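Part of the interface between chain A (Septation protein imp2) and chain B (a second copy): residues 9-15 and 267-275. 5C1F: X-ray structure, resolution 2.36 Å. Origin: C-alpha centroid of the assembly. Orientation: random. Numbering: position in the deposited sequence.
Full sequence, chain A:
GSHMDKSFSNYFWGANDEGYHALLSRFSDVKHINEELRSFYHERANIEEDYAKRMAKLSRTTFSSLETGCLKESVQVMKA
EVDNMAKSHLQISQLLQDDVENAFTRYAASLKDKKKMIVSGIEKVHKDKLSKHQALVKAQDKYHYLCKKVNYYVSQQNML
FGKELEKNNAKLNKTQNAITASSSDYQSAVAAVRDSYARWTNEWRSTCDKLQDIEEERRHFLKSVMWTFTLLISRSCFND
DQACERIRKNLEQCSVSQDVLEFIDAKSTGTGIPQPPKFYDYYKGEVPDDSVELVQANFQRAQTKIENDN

Chain A (9-15) SNYFWGA
Chain B, residues 267-275: KSTGTGIPQ

The most unusual feature of this contact is that two segments with little regular secondary structure are joined through main-chain polar groups, with two small hydroxyl side chains of chain B supplementing the backbone bonds. Tyr A11 O accepts twice: from Thr B269 N at 3.2 Å (angle at hydrogen 146°) and from Ser B268 OG at 2.7 Å. Two residues on, Trp A13 N donates to Gly B270 O at 3.0 Å (162°), while Thr B269 OG1 donates to Trp A13 O at 2.9 Å. Short side chains suit this role because their hydroxyls lie close to their own backbone; Ser B268 has chi1 t and Thr B269 has chi1 p.

The end-to-end directions of the touching parts, CA 10 to 15 and CA 267 to 274, differ by 65°. The nearest CA pairs are Tyr A11 with Thr B271 (4.7 Å), Phe A12 with Thr B269 (5.0 Å), Gly A14 with Gly B270 (4.6 Å) and Ala A15 with Pro B274 (5.6 Å). Chain A comes out of a weakly bonded helix into a loop, with Phe A12 at phi/psi -133/59 and Trp A13 at -111/-124. In chain B, Ser B268 (-55/133) is the first residue to leave helical angles after a helix; Thr B269 (-108/8) and Thr B271 (-110/0) bracket Gly B270, and a short strand covers 272 to 274.

Two glycines make the close approach possible. Gly A14 (113/154) and Gly B270 (133/152) adopt angles that would jam a CB against the preceding carbonyl oxygen. A CB on Gly A14 would also strike Thr B269 O, and one on Gly B270 would sit tightly against Gly A14 N.

Trp A13, chi1 m and chi2 93°, gives up the largest area to the other stretch. Trp A13 NE1 donates to Ser A9 O at 2.6 Å within its own chain, satisfying the buried ring's polar group and leaving its hydrocarbon surface for packing. Ile B273 (chi1 m, chi2 t) lays CG1 over one face of the Trp A13 indole, 3.8 Å from the centroid of its five-membered ring and 16° off the normal, a CH-pi contact. Pro B274 points its CA-to-CB bond toward chain A and extends this apolar patch, with CD 4.2 Å from Trp A13 CE3; its CG also lies 3.2 Å from Gly A14 O.

Tyr A11 (chi1 m, chi2 82°) receives the methyl of Thr B271 (chi1 p) over one ring face: CG2 stands 4.0 Å from the centroid, 28° off the normal. The threonine's branched side chain thus presents a small apolar group to the aromatic surface. Nearby, Thr B271 CA makes a CA-H...O contact of 3.4 Å with Asn A10 O.

Phe A12 (chi1 m, chi2 -81°) directs its CA-to-CB bond away overall, yet the ring end comes back to chain B, placing CE1 3.3 Å from Lys B267 O. Phe A12 CZ meets Lys B267 CB at 4.1 Å, so the lysine offers aliphatic surface here while its end leads away.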

# COMPACT_ATOMS: atom_id res chain seq x y z
N SER A 9 -21.41 -27.56 -31.03
CA SER A 9 -21.68 -28.25 -32.28
C SER A 9 -23.17 -28.52 -32.49
O SER A 9 -23.67 -28.42 -33.60
CB SER A 9 -20.93 -29.58 -32.33
OG SER A 9 -19.53 -29.38 -32.20
N ASN A 10 -23.86 -28.86 -31.41
CA ASN A 10 -25.25 -29.31 -31.51
C ASN A 10 -26.28 -28.27 -31.10
O ASN A 10 -27.48 -28.51 -31.20
CB ASN A 10 -25.45 -30.57 -30.66
CG ASN A 10 -24.64 -31.74 -31.16
OD1 ASN A 10 -24.29 -31.81 -32.33
ND2 ASN A 10 -24.35 -32.69 -30.27
N TYR A 11 -25.82 -27.11 -30.64
CA TYR A 11 -26.74 -26.14 -30.05
C TYR A 11 -26.58 -24.73 -30.60
O TYR A 11 -27.10 -23.78 -30.01
CB TYR A 11 -26.59 -26.14 -28.53
CG TYR A 11 -27.18 -27.37 -27.87
CD1 TYR A 11 -26.47 -28.56 -27.81
CD2 TYR A 11 -28.45 -27.33 -27.31
CE1 TYR A 11 -27.01 -29.68 -27.21
CE2 TYR A 11 -28.99 -28.45 -26.70
CZ TYR A 11 -28.27 -29.63 -26.66
OH TYR A 11 -28.81 -30.75 -26.06
N PHE A 12 -25.88 -24.58 -31.72
CA PHE A 12 -25.74 -23.26 -32.32
C PHE A 12 -26.00 -23.29 -33.82
O PHE A 12 -25.15 -22.91 -34.62
CB PHE A 12 -24.36 -22.68 -32.02
CG PHE A 12 -24.25 -22.12 -30.64
CD1 PHE A 12 -24.73 -20.86 -30.35
CD2 PHE A 12 -23.69 -22.87 -29.62
CE1 PHE A 12 -24.64 -20.34 -29.07
CE2 PHE A 12 -23.60 -22.36 -28.34
CZ PHE A 12 -24.07 -21.10 -28.06
N TRP A 13 -27.20 -23.73 -34.17
CA TRP A 13 -27.64 -23.72 -35.56
C TRP A 13 -28.76 -22.70 -35.73
O TRP A 13 -28.60 -21.53 -35.39
CB TRP A 13 -28.10 -25.12 -35.99
CG TRP A 13 -26.98 -26.12 -35.94
CD1 TRP A 13 -26.66 -26.95 -34.90
CD2 TRP A 13 -26.03 -26.39 -36.97
NE1 TRP A 13 -25.57 -27.72 -35.23
CE2 TRP A 13 -25.16 -27.40 -36.49
CE3 TRP A 13 -25.82 -25.88 -38.26
CZ2 TRP A 13 -24.11 -27.90 -37.26
CZ3 TRP A 13 -24.78 -26.39 -39.01
CH2 TRP A 13 -23.94 -27.38 -38.51
N GLY A 14 -29.91 -23.15 -36.23
CA GLY A 14 -31.02 -22.26 -36.49
C GLY A 14 -31.29 -22.14 -37.98
O GLY A 14 -30.38 -22.34 -38.79
N ALA A 15 -32.53 -21.82 -38.34
CA ALA A 15 -32.95 -21.82 -39.73
C ALA A 15 -32.31 -20.70 -40.55
O ALA A 15 -32.33 -20.73 -41.78
CB ALA A 15 -34.47 -21.73 -39.82
N LYS B 267 -27.81 -19.45 -24.38
CA LYS B 267 -27.49 -18.78 -25.64
C LYS B 267 -27.78 -19.63 -26.88
O LYS B 267 -27.58 -19.16 -28.00
CB LYS B 267 -26.02 -18.37 -25.64
CG LYS B 267 -25.62 -17.45 -24.49
CD LYS B 267 -26.20 -16.05 -24.66
CE LYS B 267 -25.65 -15.11 -23.59
NZ LYS B 267 -26.07 -13.70 -23.80
N SER B 268 -28.24 -20.86 -26.69
CA SER B 268 -28.50 -21.77 -27.80
C SER B 268 -29.44 -21.17 -28.83
O SER B 268 -30.48 -20.60 -28.49
CB SER B 268 -29.09 -23.09 -27.29
OG SER B 268 -29.25 -24.01 -28.36
N THR B 269 -29.07 -21.29 -30.10
CA THR B 269 -29.83 -20.68 -31.18
C THR B 269 -30.58 -21.72 -32.00
O THR B 269 -31.16 -21.40 -33.04
CB THR B 269 -28.92 -19.87 -32.12
OG1 THR B 269 -27.94 -20.75 -32.70
CG2 THR B 269 -28.21 -18.77 -31.34
N GLY B 270 -30.56 -22.97 -31.53
CA GLY B 270 -31.27 -24.04 -32.21
C GLY B 270 -30.43 -25.28 -32.39
O GLY B 270 -29.21 -25.22 -32.48
N THR B 271 -31.10 -26.43 -32.44
CA THR B 271 -30.42 -27.71 -32.61
C THR B 271 -30.70 -28.29 -34.00
O THR B 271 -30.20 -29.36 -34.34
CB THR B 271 -30.86 -28.72 -31.53
OG1 THR B 271 -32.27 -28.95 -31.62
CG2 THR B 271 -30.53 -28.19 -30.14
N GLY B 272 -31.48 -27.57 -34.79
CA GLY B 272 -31.85 -28.03 -36.12
C GLY B 272 -30.93 -27.58 -37.23
O GLY B 272 -30.75 -26.38 -37.47
N ILE B 273 -30.33 -28.54 -37.92
CA ILE B 273 -29.47 -28.26 -39.07
C ILE B 273 -30.32 -28.05 -40.32
O ILE B 273 -31.05 -28.95 -40.74
CB ILE B 273 -28.46 -29.39 -39.32
CG1 ILE B 273 -27.63 -29.65 -38.06
CG2 ILE B 273 -27.57 -29.06 -40.51
CD1 ILE B 273 -26.67 -30.81 -38.20
N PRO B 274 -30.22 -26.85 -40.92
CA PRO B 274 -30.98 -26.53 -42.13
C PRO B 274 -30.59 -27.41 -43.30
O PRO B 274 -29.41 -27.50 -43.64
CB PRO B 274 -30.61 -25.06 -42.40
CG PRO B 274 -30.11 -24.54 -41.08
CD PRO B 274 -29.43 -25.71 -40.44
N GLN B 275 -31.57 -28.07 -43.92
CA GLN B 275 -31.31 -28.95 -45.05
C GLN B 275 -31.42 -28.19 -46.37
O GLN B 275 -32.18 -27.23 -46.46
CB GLN B 275 -32.28 -30.14 -45.03
CG GLN B 275 -32.11 -31.05 -43.82
CD GLN B 275 -30.68 -31.55 -43.66
OE1 GLN B 275 -30.08 -31.40 -42.60
NE2 GLN B 275 -30.14 -32.15 -44.71